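Local coordinates for protein fatty acid amide hydrolase (Candida albicans, PDB 6KVR) that probably hydrolyses monocarboxylic acid amides to the free carboxylate and ammonium, as a serine hydrolase of the amidase signature family, at residues Tyr432-Ala435 against Ser436-Leu440; Asp445-Arg448 against Asp449-Asn452; Asp453-Gln457 against Asn458-Phe462. All coordinates share one frame; numbering follows the deposited sequence.

Contact 1 of 3, residues Tyr432-Ala435 against Ser436-Leu440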
ATOM      1  N   TYR A 432     -16.987 -13.534   6.726  1.00 25.90           N
ATOM      2  CA  TYR A 432     -15.704 -14.219   6.823  1.00 22.21           C
ATOM      3  C   TYR A 432     -15.002 -13.912   8.144  1.00 23.56           C
ATOM      4  O   TYR A 432     -15.156 -12.831   8.721  1.00 22.62           O
ATOM      5  CB  TYR A 432     -14.798 -13.779   5.674  1.00 24.39           C
ATOM      6  CG  TYR A 432     -15.000 -14.505   4.360  1.00 28.32           C
ATOM      7  CD1 TYR A 432     -16.252 -14.614   3.783  1.00 28.44           C
ATOM      8  CD2 TYR A 432     -13.915 -15.045   3.677  1.00 31.98           C
ATOM      9  CE1 TYR A 432     -16.428 -15.273   2.576  1.00 31.70           C
ATOM     10  CE2 TYR A 432     -14.074 -15.691   2.466  1.00 35.14           C
ATOM     11  CZ  TYR A 432     -15.334 -15.808   1.923  1.00 36.74           C
ATOM     12  OH  TYR A 432     -15.487 -16.465   0.722  1.00 35.77           O
ATOM     13  N   ASP A 433     -14.202 -14.866   8.614  1.00 22.14           N
ATOM     14  CA  ASP A 433     -13.265 -14.572   9.679  1.00 26.43           C
ATOM     15  C   ASP A 433     -11.934 -14.059   9.083  1.00 24.34           C
ATOM     16  O   ASP A 433     -11.701 -14.119   7.874  1.00 22.17           O
ATOM     17  CB  ASP A 433     -13.073 -15.808  10.577  1.00 24.97           C
ATOM     18  CG  ASP A 433     -12.591 -17.045   9.809  1.00 29.31           C
ATOM     19  OD1 ASP A 433     -12.035 -16.901   8.709  1.00 33.51           O
ATOM     20  OD2 ASP A 433     -12.746 -18.179  10.311  1.00 36.54           O
ATOM     21  N   VAL A 434     -11.062 -13.538   9.955  1.00 25.32           N
ATOM     22  CA  VAL A 434      -9.834 -12.860   9.510  1.00 24.84           C
ATOM     23  C   VAL A 434      -8.919 -13.816   8.734  1.00 25.29           C
ATOM     24  O   VAL A 434      -8.374 -13.462   7.678  1.00 22.04           O
ATOM     25  CB  VAL A 434      -9.106 -12.239  10.716  1.00 24.50           C
ATOM     26  CG1 VAL A 434      -7.609 -12.031  10.416  1.00 21.13           C
ATOM     27  CG2 VAL A 434      -9.777 -10.934  11.130  1.00 21.60           C
ATOM     28  N   ALA A 435      -8.727 -15.036   9.251  1.00 23.83           N
ATOM     29  CA  ALA A 435      -7.885 -16.015   8.566  1.00 21.95           C
ATOM     30  C   ALA A 435      -8.344 -16.268   7.138  1.00 23.36           C
ATOM     31  O   ALA A 435      -7.509 -16.426   6.243  1.00 23.12           O
ATOM     32  CB  ALA A 435      -7.859 -17.333   9.337  1.00 23.93           C
ATOM     33  N   SER A 436      -9.664 -16.338   6.902  1.00 19.75           N
ATOM     34  CA  SER A 436     -10.135 -16.592   5.541  1.00 20.75           C
ATOM     35  C   SER A 436      -9.998 -15.356   4.649  1.00 25.45           C
ATOM     36  O   SER A 436      -9.827 -15.493   3.435  1.00 25.19           O
ATOM     37  CB  SER A 436     -11.587 -17.070   5.559  1.00 26.07           C
ATOM     38  OG  SER A 436     -11.750 -18.176   6.434  1.00 29.51           O
ATOM     39  N   ASN A 437     -10.093 -14.147   5.218  1.00 25.70           N
ATOM     40  CA  ASN A 437      -9.814 -12.939   4.443  1.00 23.21           C
ATOM     41  C   ASN A 437      -8.344 -12.879   4.040  1.00 24.57           C
ATOM     42  O   ASN A 437      -8.020 -12.514   2.905  1.00 24.45           O
ATOM     43  CB  ASN A 437     -10.210 -11.692   5.246  1.00 22.24           C
ATOM     44  CG  ASN A 437     -10.302 -10.416   4.383  1.00 27.25           C
ATOM     45  OD1 ASN A 437      -9.885 -10.386   3.225  1.00 28.51           O
ATOM     46  ND2 ASN A 437     -10.834  -9.355   4.965  1.00 23.72           N
ATOM     47  N   ARG A 438      -7.440 -13.271   4.949  1.00 23.43           N
ATOM     48  CA  ARG A 438      -6.012 -13.270   4.637  1.00 23.80           C
ATOM     49  C   ARG A 438      -5.668 -14.232   3.501  1.00 25.96           C
ATOM     50  O   ARG A 438      -4.794 -13.929   2.673  1.00 23.34           O
ATOM     51  CB  ARG A 438      -5.207 -13.610   5.892  1.00 25.54           C
ATOM     52  CG  ARG A 438      -5.220 -12.510   6.921  1.00 24.74           C
ATOM     53  CD  ARG A 438      -4.216 -12.798   8.025  1.00 22.33           C
ATOM     54  NE  ARG A 438      -4.408 -11.903   9.156  1.00 18.34           N
ATOM     55  CZ  ARG A 438      -3.836 -12.075  10.336  1.00 21.67           C
ATOM     56  NH1 ARG A 438      -2.995 -13.074  10.550  1.00 22.56           N
ATOM     57  NH2 ARG A 438      -4.119 -11.231  11.326  1.00 20.79           N
ATOM     58  N   GLU A 439      -6.355 -15.378   3.424  1.00 23.42           N
ATOM     59  CA  GLU A 439      -6.142 -16.296   2.305  1.00 24.32           C
ATOM     60  C   GLU A 439      -6.536 -15.669   0.969  1.00 25.09           C
ATOM     61  O   GLU A 439      -5.858 -15.887  -0.046  1.00 22.89           O
ATOM     62  CB  GLU A 439      -6.912 -17.596   2.534  1.00 28.05           C
ATOM     63  CG  GLU A 439      -6.240 -18.556   3.526  1.00 32.13           C
ATOM     64  CD  GLU A 439      -7.139 -19.719   3.873  1.00 40.25           C
ATOM     65  OE1 GLU A 439      -8.155 -19.903   3.166  1.00 46.05           O
ATOM     66  OE2 GLU A 439      -6.839 -20.445   4.845  1.00 50.61           O
ATOM     67  N   LEU A 440      -7.622 -14.887   0.937  1.00 18.84           N
ATOM     68  CA  LEU A 440      -7.942 -14.163  -0.300  1.00 21.38           C
ATOM     69  C   LEU A 440      -6.817 -13.195  -0.686  1.00 22.43           C
ATOM     70  O   LEU A 440      -6.497 -13.052  -1.871  1.00 21.48           O
ATOM     71  CB  LEU A 440      -9.259 -13.407  -0.160  1.00 20.36           C
ATOM     72  CG  LEU A 440     -10.554 -14.167   0.163  1.00 27.47           C
ATOM     73  CD1 LEU A 440     -11.684 -13.163   0.363  1.00 21.00           C
ATOM     74  CD2 LEU A 440     -10.914 -15.218  -0.911  1.00 23.85           C
TER

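Contact 2 of 3, residues Asp445-Arg448 against Asp449-Asn452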
ATOM      1  N   ASP A 445      -2.055 -11.702  -4.185  1.00 24.13           N
ATOM      2  CA  ASP A 445      -0.639 -11.449  -4.392  1.00 24.72           C
ATOM      3  C   ASP A 445      -0.056 -12.418  -5.412  1.00 27.40           C
ATOM      4  O   ASP A 445       0.790 -12.029  -6.229  1.00 28.06           O
ATOM      5  CB  ASP A 445       0.096 -11.521  -3.057  1.00 27.41           C
ATOM      6  CG  ASP A 445      -0.234 -10.332  -2.158  1.00 41.63           C
ATOM      7  OD1 ASP A 445      -0.875  -9.360  -2.654  1.00 39.47           O
ATOM      8  OD2 ASP A 445       0.167 -10.355  -0.969  1.00 43.13           O
ATOM      9  N   GLN A 446      -0.515 -13.678  -5.401  1.00 22.15           N
ATOM     10  CA  GLN A 446      -0.038 -14.643  -6.392  1.00 29.84           C
ATOM     11  C   GLN A 446      -0.458 -14.247  -7.801  1.00 29.66           C
ATOM     12  O   GLN A 446       0.327 -14.381  -8.749  1.00 29.62           O
ATOM     13  CB  GLN A 446      -0.544 -16.045  -6.057  1.00 25.79           C
ATOM     14  CG  GLN A 446       0.210 -16.681  -4.916  1.00 31.40           C
ATOM     15  CD  GLN A 446      -0.515 -17.887  -4.353  1.00 36.76           C
ATOM     16  OE1 GLN A 446      -1.692 -18.093  -4.631  1.00 37.61           O
ATOM     17  NE2 GLN A 446       0.194 -18.703  -3.577  1.00 36.71           N
ATOM     18  N   LEU A 447      -1.694 -13.770  -7.959  1.00 23.28           N
ATOM     19  CA  LEU A 447      -2.162 -13.320  -9.266  1.00 27.04           C
ATOM     20  C   LEU A 447      -1.366 -12.122  -9.753  1.00 26.16           C
ATOM     21  O   LEU A 447      -0.978 -12.056 -10.924  1.00 25.69           O
ATOM     22  CB  LEU A 447      -3.646 -12.964  -9.197  1.00 31.07           C
ATOM     23  CG  LEU A 447      -4.566 -14.155  -8.959  1.00 32.15           C
ATOM     24  CD1 LEU A 447      -5.904 -13.645  -8.476  1.00 27.08           C
ATOM     25  CD2 LEU A 447      -4.714 -14.983 -10.236  1.00 28.83           C
ATOM     26  N   ARG A 448      -1.139 -11.149  -8.866  1.00 22.20           N
ATOM     27  CA  ARG A 448      -0.364  -9.969  -9.225  1.00 27.27           C
ATOM     28  C   ARG A 448       1.034 -10.342  -9.708  1.00 28.90           C
ATOM     29  O   ARG A 448       1.532  -9.769 -10.688  1.00 25.16           O
ATOM     30  CB  ARG A 448      -0.275  -9.021  -8.033  1.00 26.50           C
ATOM     31  CG  ARG A 448      -1.540  -8.219  -7.822  1.00 27.67           C
ATOM     32  CD  ARG A 448      -1.448  -7.346  -6.574  1.00 26.32           C
ATOM     33  NE  ARG A 448      -2.726  -6.694  -6.313  1.00 27.26           N
ATOM     34  CZ  ARG A 448      -2.912  -5.740  -5.408  1.00 32.74           C
ATOM     35  NH1 ARG A 448      -1.933  -5.357  -4.601  1.00 28.09           N
ATOM     36  NH2 ARG A 448      -4.107  -5.154  -5.317  1.00 29.96           N
ATOM     37  N   ASP A 449       1.685 -11.293  -9.034  1.00 25.69           N
ATOM     38  CA  ASP A 449       3.013 -11.705  -9.470  1.00 32.59           C
ATOM     39  C   ASP A 449       2.936 -12.440 -10.799  1.00 34.75           C
ATOM     40  O   ASP A 449       3.765 -12.208 -11.688  1.00 29.23           O
ATOM     41  CB  ASP A 449       3.680 -12.578  -8.403  1.00 31.62           C
ATOM     42  CG  ASP A 449       4.247 -11.754  -7.250  1.00 37.87           C
ATOM     43  OD1 ASP A 449       4.731 -10.629  -7.498  1.00 36.04           O
ATOM     44  OD2 ASP A 449       4.206 -12.226  -6.089  1.00 42.01           O
ATOM     45  N   GLN A 450       1.934 -13.313 -10.961  1.00 28.36           N
ATOM     46  CA  GLN A 450       1.820 -14.060 -12.208  1.00 28.35           C
ATOM     47  C   GLN A 450       1.745 -13.109 -13.398  1.00 31.32           C
ATOM     48  O   GLN A 450       2.423 -13.316 -14.409  1.00 35.83           O
ATOM     49  CB  GLN A 450       0.597 -14.985 -12.165  1.00 30.55           C
ATOM     50  CG  GLN A 450       0.458 -15.860 -13.401  1.00 33.54           C
ATOM     51  CD  GLN A 450      -0.675 -16.885 -13.307  1.00 35.02           C
ATOM     52  OE1 GLN A 450      -1.597 -16.756 -12.499  1.00 32.24           O
ATOM     53  NE2 GLN A 450      -0.593 -17.919 -14.131  1.00 31.74           N
ATOM     54  N   TYR A 451       0.967 -12.032 -13.271  1.00 28.02           N
ATOM     55  CA  TYR A 451       0.766 -11.103 -14.378  1.00 28.32           C
ATOM     56  C   TYR A 451       1.939 -10.148 -14.531  1.00 30.70           C
ATOM     57  O   TYR A 451       2.297  -9.772 -15.652  1.00 29.02           O
ATOM     58  CB  TYR A 451      -0.534 -10.305 -14.173  1.00 28.57           C
ATOM     59  CG  TYR A 451      -1.754 -10.999 -14.707  1.00 26.98           C
ATOM     60  CD1 TYR A 451      -2.266 -12.119 -14.072  1.00 23.61           C
ATOM     61  CD2 TYR A 451      -2.381 -10.550 -15.863  1.00 25.83           C
ATOM     62  CE1 TYR A 451      -3.363 -12.773 -14.570  1.00 26.28           C
ATOM     63  CE2 TYR A 451      -3.490 -11.193 -16.367  1.00 25.26           C
ATOM     64  CZ  TYR A 451      -3.976 -12.307 -15.714  1.00 27.01           C
ATOM     65  OH  TYR A 451      -5.094 -12.957 -16.202  1.00 27.78           O
ATOM     66  N   ASN A 452       2.519  -9.709 -13.417  1.00 29.61           N
ATOM     67  CA  ASN A 452       3.684  -8.844 -13.516  1.00 32.42           C
ATOM     68  C   ASN A 452       4.853  -9.610 -14.127  1.00 34.74           C
ATOM     69  O   ASN A 452       5.559  -9.084 -14.992  1.00 34.24           O
ATOM     70  CB  ASN A 452       4.020  -8.276 -12.133  1.00 29.63           C
ATOM     71  CG  ASN A 452       5.252  -7.374 -12.129  1.00 32.14           C
ATOM     72  OD1 ASN A 452       5.303  -6.345 -12.812  1.00 28.22           O
ATOM     73  ND2 ASN A 452       6.237  -7.743 -11.313  1.00 31.76           N
TER

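Contact 3 of 3, residues Asp453-Gln457 against Asn458-Phe462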
ATOM      1  N   ASP A 453       5.023 -10.880 -13.742  1.00 31.41           N
ATOM      2  CA  ASP A 453       6.079 -11.704 -14.320  1.00 32.70           C
ATOM      3  C   ASP A 453       5.861 -11.917 -15.810  1.00 37.56           C
ATOM      4  O   ASP A 453       6.829 -12.068 -16.563  1.00 34.91           O
ATOM      5  CB  ASP A 453       6.127 -13.067 -13.640  1.00 34.41           C
ATOM      6  CG  ASP A 453       6.690 -13.003 -12.233  1.00 38.94           C
ATOM      7  OD1 ASP A 453       7.288 -11.967 -11.860  1.00 38.55           O
ATOM      8  OD2 ASP A 453       6.538 -14.003 -11.500  1.00 36.56           O
ATOM      9  N   PHE A 454       4.599 -11.980 -16.243  1.00 30.42           N
ATOM     10  CA  PHE A 454       4.313 -12.132 -17.664  1.00 30.47           C
ATOM     11  C   PHE A 454       4.822 -10.933 -18.452  1.00 34.49           C
ATOM     12  O   PHE A 454       5.518 -11.094 -19.460  1.00 39.68           O
ATOM     13  CB  PHE A 454       2.814 -12.317 -17.899  1.00 34.40           C
ATOM     14  CG  PHE A 454       2.396 -12.080 -19.335  1.00 34.12           C
ATOM     15  CD1 PHE A 454       2.690 -13.012 -20.322  1.00 35.57           C
ATOM     16  CD2 PHE A 454       1.729 -10.927 -19.693  1.00 32.79           C
ATOM     17  CE1 PHE A 454       2.316 -12.806 -21.644  1.00 36.89           C
ATOM     18  CE2 PHE A 454       1.340 -10.710 -21.017  1.00 37.97           C
ATOM     19  CZ  PHE A 454       1.637 -11.658 -21.995  1.00 37.63           C
HETATM   20  N   MSE A 455       4.493  -9.722 -18.005  1.00 30.23           N
HETATM   21  CA  MSE A 455       4.923  -8.528 -18.712  1.00 34.72           C
HETATM   22  C   MSE A 455       6.418  -8.197 -18.574  1.00 37.40           C
HETATM   23  O   MSE A 455       7.001  -7.621 -19.494  1.00 29.97           O
HETATM   24  CB  MSE A 455       4.093  -7.315 -18.278  1.00 34.77           C
HETATM   25  CG  MSE A 455       2.586  -7.494 -18.496  1.00 34.74           C
HETATM   26 SE   MSE A 455       1.530  -6.039 -17.783  0.56 38.93          SE
HETATM   27  CE  MSE A 455       2.072  -4.677 -19.074  1.00 32.77           C
ATOM     28  N   VAL A 456       7.021  -8.531 -17.428  1.00 36.78           N
ATOM     29  CA  VAL A 456       8.456  -8.329 -17.256  1.00 33.95           C
ATOM     30  C   VAL A 456       9.235  -9.301 -18.136  1.00 34.54           C
ATOM     31  O   VAL A 456      10.039  -8.885 -18.974  1.00 37.90           O
ATOM     32  CB  VAL A 456       8.846  -8.473 -15.772  1.00 39.50           C
ATOM     33  CG1 VAL A 456      10.379  -8.556 -15.603  1.00 36.73           C
ATOM     34  CG2 VAL A 456       8.269  -7.323 -14.958  1.00 37.02           C
ATOM     35  N   GLN A 457       8.965 -10.603 -17.992  1.00 36.77           N
ATOM     36  CA  GLN A 457       9.739 -11.649 -18.654  1.00 35.72           C
ATOM     37  C   GLN A 457       9.546 -11.669 -20.161  1.00 42.39           C
ATOM     38  O   GLN A 457      10.419 -12.173 -20.875  1.00 44.86           O
ATOM     39  CB  GLN A 457       9.364 -13.021 -18.087  1.00 36.03           C
ATOM     40  CG  GLN A 457       9.922 -13.269 -16.694  1.00 35.58           C
ATOM     41  CD  GLN A 457       9.341 -14.504 -16.038  1.00 49.13           C
ATOM     42  OE1 GLN A 457       9.806 -14.934 -14.978  1.00 54.20           O
ATOM     43  NE2 GLN A 457       8.314 -15.087 -16.663  1.00 50.14           N
ATOM     44  N   ASN A 458       8.424 -11.153 -20.658  1.00 42.28           N
ATOM     45  CA  ASN A 458       8.135 -11.123 -22.082  1.00 37.56           C
ATOM     46  C   ASN A 458       8.251  -9.721 -22.654  1.00 39.47           C
ATOM     47  O   ASN A 458       7.795  -9.474 -23.778  1.00 42.91           O
ATOM     48  CB  ASN A 458       6.742 -11.695 -22.337  1.00 41.36           C
ATOM     49  CG  ASN A 458       6.658 -13.177 -22.027  1.00 43.71           C
ATOM     50  OD1 ASN A 458       7.205 -13.998 -22.760  1.00 49.70           O
ATOM     51  ND2 ASN A 458       5.967 -13.529 -20.945  1.00 42.37           N
ATOM     52  N   LYS A 459       8.823  -8.793 -21.884  1.00 40.90           N
ATOM     53  CA  LYS A 459       9.026  -7.402 -22.293  1.00 35.50           C
ATOM     54  C   LYS A 459       7.762  -6.796 -22.902  1.00 37.29           C
ATOM     55  O   LYS A 459       7.809  -6.047 -23.884  1.00 37.87           O
ATOM     56  CB  LYS A 459      10.228  -7.296 -23.235  1.00 40.09           C
ATOM     57  CG  LYS A 459      11.521  -7.808 -22.575  1.00 50.22           C
ATOM     58  CD  LYS A 459      12.785  -7.445 -23.356  1.00 54.58           C
ATOM     59  CE  LYS A 459      14.011  -7.456 -22.439  1.00 53.91           C
ATOM     60  NZ  LYS A 459      14.004  -8.621 -21.494  1.00 60.98           N
ATOM     61  N   VAL A 460       6.618  -7.114 -22.290  1.00 40.29           N
ATOM     62  CA  VAL A 460       5.331  -6.545 -22.684  1.00 35.41           C
ATOM     63  C   VAL A 460       5.183  -5.161 -22.064  1.00 34.86           C
ATOM     64  O   VAL A 460       5.382  -4.988 -20.856  1.00 39.35           O
ATOM     65  CB  VAL A 460       4.175  -7.457 -22.239  1.00 36.05           C
ATOM     66  CG1 VAL A 460       2.827  -6.856 -22.667  1.00 31.60           C
ATOM     67  CG2 VAL A 460       4.353  -8.860 -22.790  1.00 37.36           C
ATOM     68  N   ASP A 461       4.806  -4.175 -22.877  1.00 34.04           N
ATOM     69  CA  ASP A 461       4.535  -2.840 -22.348  1.00 33.79           C
ATOM     70  C   ASP A 461       3.099  -2.683 -21.839  1.00 35.13           C
ATOM     71  O   ASP A 461       2.891  -2.099 -20.771  1.00 38.71           O
ATOM     72  CB  ASP A 461       4.800  -1.771 -23.415  1.00 38.09           C
ATOM     73  CG  ASP A 461       6.250  -1.733 -23.872  1.00 42.55           C
ATOM     74  OD1 ASP A 461       7.112  -1.317 -23.076  1.00 47.77           O
ATOM     75  OD2 ASP A 461       6.530  -2.101 -25.038  1.00 44.42           O
ATOM     76  N   PHE A 462       2.099  -3.157 -22.586  1.00 27.62           N
ATOM     77  CA  PHE A 462       0.699  -2.924 -22.223  1.00 31.54           C
ATOM     78  C   PHE A 462      -0.170  -4.106 -22.609  1.00 28.44           C
ATOM     79  O   PHE A 462       0.180  -4.911 -23.475  1.00 29.44           O
ATOM     80  CB  PHE A 462       0.135  -1.662 -22.881  1.00 27.93           C
ATOM     81  CG  PHE A 462       0.979  -0.449 -22.653  1.00 36.11           C
ATOM     82  CD1 PHE A 462       0.938   0.221 -21.435  1.00 33.30           C
ATOM     83  CD2 PHE A 462       1.837   0.009 -23.639  1.00 36.74           C
ATOM     84  CE1 PHE A 462       1.734   1.340 -21.209  1.00 33.01           C
ATOM     85  CE2 PHE A 462       2.640   1.128 -23.417  1.00 39.16           C
ATOM     86  CZ  PHE A 462       2.585   1.795 -22.196  1.00 29.96           C
TER

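Contact 1 of 3, residues Tyr432-Ala435 against Ser436-Leu440
The ring of Y432 has the backbone N of N437 at its edge, near the ring plane, while two carbons approach it obliquely: S436 CB, 3.6 Å from Y432 CD2, and L440 CD1, 4.1 Å from Y432 CE2. The side chains of Y432 and L440 cross at about a right angle, and the same ring has a cation-pi partner in K430. The second flat group, the R438 guanidinium, is met obliquely by V434 CG1, which lies 3.4 Å from R438 NE; the methyl is set there by a chi1 of 157°, opposite its own backbone N.

The polar side of the contact is the D433 carboxylate. Its CG sits between backbone N and carbonyl carbon (chi1 57°), which turns OD1 back over the first turn, where it takes two donors. S436 N reaches D433 OD1 at 3.0 Å, and S436 OG gives a short bond of 2.6 Å to D433 OD1 on its syn side, 20° out of the carboxylate plane. In the backbone, N437 N bonds to D433 O at 3.1 Å and R438 N to V434 O at 2.9 Å. N437 OD1 accepts from S291 OG, and A435 N bonds to H431 of the second subunit, which places this turn at the dimer interface. With a carboxylate accepting from the third residue after it, the arrangement is an aspartate N-cap opening helix 434-457.

Contact 2 of 3, residues Asp445-Arg448 against Asp449-Asn452
N452 N bonds to R448 O at 2.9 Å with an N-H...O angle of 159°, one of four successive i to i+4 bonds that identify residues 445-452 as regular alpha-helix in the middle of helix 434-457. The other three match it closely: Q450 N to Q446 O is also 2.9 Å, and D449 N to D445 O and Y451 N to L447 O are both 3.0 Å.

The side chains of this turn mostly touch the backbone of the preceding one and send their polar ends elsewhere. In D449, a chi1 of -78° sets CG anti to the carbonyl carbon and beside the backbone N, which brings D449 CG to 3.6 Å from D445 O. D449 OD2 and D445 O are both acceptors and do not bond; the carboxylate is satisfied from outside, OD2 by a salt bridge with K280 of the second subunit and OD1 by S324 N of that subunit. N452 ND2 likewise donates to W320 O of the second subunit. D449 and N452, with R448 packed on S324 of the second subunit, lie on the side toward the dimer partner.

L447 and Y451, one turn apart, instead meet helices 385-397 and 482-490 of their own chain. Y451 OH bonds to P383 O and Q450 OE1 accepts from N384 ND2, while the extended R448 chain delivers NE to I489 O. Between the segments themselves, the Y451 ring meets the preceding turn at its edge: L447 O lies near the ring plane, 3.4 Å from Y451 CD1.

Contact 3 of 3, residues Asp453-Gln457 against Asn458-Phe462
F454 has CG opposite its backbone N (chi1 163°), and N458 has CG beside its own N (chi1 -67°); together these bring the N458 amide against both the ring and the carbonyl of F454. N458 ND2 approaches the ring obliquely, 3.4 Å from F454 CD1, with ring and amide planes 49° apart. The turn is a Schellman motif ending helix 434-457. K459, with positive phi, is its C-prime residue, and the paired bonds are V460 N to M455 O at 2.9 Å and K459 N to V456 O at 3.2 Å. The first uses a lone pair in the carbonyl plane; the second donor stands well above its carbonyl plane.

Past the turn, V460 packs back on the helix: its CG2 is 4.0 Å from F454 CE2, and its CB is 4.0 Å from M455 CB. M455, a selenomethionine, places CE 3.2 Å from D461 O. F454 also stacks on F380, and D461 OD2 accepts from T343 N, so the turn is joined to strand 343-346 as the chain enters strand 462-466.

F454 O accepts twice from one residue: N458 N at 3.1 Å, tilted from the carbonyl plane, and N458 ND2 at 2.9 Å, in that plane on a lone pair.

All three contacts are local and follow in series along helix 434-457, without nesting or crossing. Contact 1 starts the helix after an incoming loop, contact 2 is an inner part of it, and contact 3 adjoins contact 2 in sequence, turning the chain out of the helix toward strand 462-466. The centres of contacts 1 and 2 are about 19 Å apart, those of 2 and 3 about 12 Å, and those of 1 and 3 about 31 Å. Each touches the second subunit, contact 3 through packing of D453 and V456. Within the chain, helix 385-397 lies against contacts 1 and 2, whereas contact 3 meets strand 343-346 of the central sheet.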